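Local structure of heat shock protein-related protein (Deinococcus radiodurans, 4FEI) at the interface of chains A and B. The protein is a small heat shock protein, a stress-response chaperone that probably binds unfolding proteins and limits their aggregation. Numbering follows the deposited sequence. Chains: chain A/B, Heat shock protein-related protein.

The interface of chains A and B. Residues chain A 7-9, 23, 65, 86; chain B 57-59.
B:Glu57 to B:Pro59 lie against the alpha-crystallin domain of the partner chain, an arm-like contact of the kind probably used in dimers of bacterial small heat shock proteins, and they show how such a loop can be held by charge at two points. The tight end is B:Glu57. Its side chain, extended beyond CG, meets A:Arg65 tip to tip, the guanidinium and carboxylate planes 32° apart. This salt bridge is end-on and two-pronged, and both carboxylate oxygens use their syn lone pairs. A:Arg65 NH1 lies 2.7 Å from B:Glu57 OE1. On the second prong A:Arg65 NH2 lies 3.0 Å from B:Glu57 OE2. B:Glu57 OE1 also accepts the backbone N of A:Ala9 at 3.1 Å, from above the carboxylate plane, so two donors grip one oxygen. Behind this pair, the carbonyl O of A:Pro7 takes a hydrogen bond from A:Arg65 NH1 at 2.8 Å and helps to fix the guanidinium, whose chain bends at chi3. An alanine here in place of B:Glu57 removes the carboxylate that accepts from A:Arg65 and the A:Ala9 amide, and would probably loosen the hold of this stretch on the partner.

The B:Arg58 end is looser. Its chain, bent at chi3 (-44°), crosses A:Asp23 obliquely, the guanidinium and carboxylate planes 47° apart. B:Arg58 NH2 forms a salt bridge to A:Asp23 OD2 at 2.7 Å, meeting it from above the carboxylate plane. The aliphatic stem also packs against the partner: B:Arg58 CG rests 3.9 Å from A:Ala8 CB. Further along, B:Arg58 CD lies 3.4 Å from A:Asp23 CG. A:Val86 borders the guanidinium edge through CG2.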
ATOM      1  N   PRO A   7      -1.933   2.243  -8.608  1.00 16.72           N
ATOM      2  CA  PRO A   7      -1.091   2.491  -7.421  1.00 16.66           C
ATOM      3  C   PRO A   7      -0.480   3.878  -7.459  1.00 16.56           C
ATOM      4  O   PRO A   7       0.074   4.285  -8.496  1.00 16.50           O
ATOM      5  CB  PRO A   7      -0.008   1.394  -7.497  1.00 16.63           C
ATOM      6  CG  PRO A   7      -0.067   0.819  -8.873  1.00 16.63           C
ATOM      7  CD  PRO A   7      -1.414   1.153  -9.473  1.00 16.72           C
ATOM      8  N   ALA A   8      -0.607   4.595  -6.334  1.00 16.62           N
ATOM      9  CA  ALA A   8      -0.126   5.960  -6.196  1.00 16.61           C
ATOM     10  C   ALA A   8       1.435   6.069  -6.342  1.00 16.56           C
ATOM     11  O   ALA A   8       2.183   5.207  -5.836  1.00 16.59           O
ATOM     12  CB  ALA A   8      -0.634   6.557  -4.886  1.00 16.74           C
ATOM     13  N   ALA A   9       1.902   7.109  -7.027  1.00 16.60           N
ATOM     14  CA  ALA A   9       3.340   7.259  -7.427  1.00 16.63           C
ATOM     15  C   ALA A   9       3.942   8.622  -7.002  1.00 16.81           C
ATOM     16  O   ALA A   9       3.328   9.666  -7.165  1.00 16.98           O
ATOM     17  CB  ALA A   9       3.499   7.092  -8.923  1.00 16.62           C
ATOM     18  N   ASP A  23       3.260   2.804  -4.443  1.00 16.63           N
ATOM     19  CA  ASP A  23       2.579   2.079  -3.363  1.00 16.75           C
ATOM     20  C   ASP A  23       1.919   0.818  -3.944  1.00 16.80           C
ATOM     21  O   ASP A  23       0.853   0.902  -4.595  1.00 16.79           O
ATOM     22  CB  ASP A  23       1.496   2.937  -2.688  1.00 16.82           C
ATOM     23  CG  ASP A  23       2.064   3.967  -1.761  1.00 16.88           C
ATOM     24  OD1 ASP A  23       1.348   4.970  -1.477  1.00 19.07           O
ATOM     25  OD2 ASP A  23       3.197   3.792  -1.285  1.00 17.90           O
ATOM     26  N   ARG A  65       0.826   1.319 -15.216  1.00 18.81           N
ATOM     27  CA  ARG A  65       1.107   2.771 -15.248  1.00 18.20           C
ATOM     28  C   ARG A  65       2.185   3.140 -16.260  1.00 17.91           C
ATOM     29  O   ARG A  65       3.190   2.428 -16.393  1.00 18.40           O
ATOM     30  CB  ARG A  65       1.438   3.321 -13.863  1.00 17.44           C
ATOM     31  CG  ARG A  65       0.303   3.087 -12.907  1.00 19.04           C
ATOM     32  CD  ARG A  65       0.242   4.067 -11.878  1.00 18.39           C
ATOM     33  NE  ARG A  65      -0.166   5.370 -12.385  1.00 17.30           N
ATOM     34  CZ  ARG A  65      -0.068   6.469 -11.647  1.00 17.03           C
ATOM     35  NH1 ARG A  65       0.391   6.387 -10.374  1.00 16.35           N
ATOM     36  NH2 ARG A  65      -0.403   7.633 -12.158  1.00 18.22           N
ATOM     37  N   VAL A  86       6.115  -1.088  -0.771  1.00 22.42           N
ATOM     38  CA  VAL A  86       6.561   0.069  -1.559  1.00 22.08           C
ATOM     39  C   VAL A  86       7.634  -0.355  -2.565  1.00 21.94           C
ATOM     40  O   VAL A  86       8.683  -0.907  -2.183  1.00 22.08           O
ATOM     41  CB  VAL A  86       7.101   1.197  -0.619  1.00 22.26           C
ATOM     42  CG1 VAL A  86       7.756   2.375  -1.396  1.00 21.45           C
ATOM     43  CG2 VAL A  86       5.987   1.673   0.371  1.00 22.73           C
TER
ATOM     44  N   GLU B  57       1.645  11.809  -5.658  1.00 17.84           N
ATOM     45  CA  GLU B  57       0.264  11.265  -5.617  1.00 17.24           C
ATOM     46  C   GLU B  57       0.013  10.546  -4.272  1.00 16.57           C
ATOM     47  O   GLU B  57      -1.148  10.409  -3.824  1.00 17.28           O
ATOM     48  CB  GLU B  57       0.033  10.258  -6.748  1.00 17.42           C
ATOM     49  CG  GLU B  57       0.120  10.800  -8.151  1.00 18.37           C
ATOM     50  CD  GLU B  57       0.046   9.678  -9.203  1.00 20.01           C
ATOM     51  OE1 GLU B  57      -0.222   8.516  -8.819  1.00 20.09           O
ATOM     52  OE2 GLU B  57       0.263   9.945 -10.426  1.00 23.26           O
ATOM     53  N   ARG B  58       1.097  10.111  -3.630  1.00 15.66           N
ATOM     54  CA  ARG B  58       1.023   9.235  -2.478  1.00 15.39           C
ATOM     55  C   ARG B  58       0.688   9.998  -1.213  1.00 15.29           C
ATOM     56  O   ARG B  58       1.241  11.076  -0.979  1.00 15.95           O
ATOM     57  CB  ARG B  58       2.360   8.520  -2.285  1.00 15.24           C
ATOM     58  CG  ARG B  58       2.795   7.577  -3.457  1.00 15.24           C
ATOM     59  CD  ARG B  58       3.816   6.574  -2.978  1.00 16.20           C
ATOM     60  NE  ARG B  58       4.804   7.260  -2.148  1.00 17.36           N
ATOM     61  CZ  ARG B  58       5.514   6.698  -1.174  1.00 17.66           C
ATOM     62  NH1 ARG B  58       6.383   7.445  -0.495  1.00 19.19           N
ATOM     63  NH2 ARG B  58       5.367   5.405  -0.882  1.00 19.18           N
ATOM     64  N   PRO B  59      -0.205   9.428  -0.363  1.00 15.11           N
ATOM     65  CA  PRO B  59      -0.528  10.038   0.951  1.00 14.84           C
ATOM     66  C   PRO B  59       0.604   9.899   1.974  1.00 15.25           C
ATOM     67  O   PRO B  59       1.345   8.919   1.914  1.00 15.41           O
ATOM     68  CB  PRO B  59      -1.727   9.218   1.440  1.00 15.11           C
ATOM     69  CG  PRO B  59      -2.032   8.185   0.391  1.00 14.82           C
ATOM     70  CD  PRO B  59      -0.885   8.125  -0.557  1.00 14.77           C
TER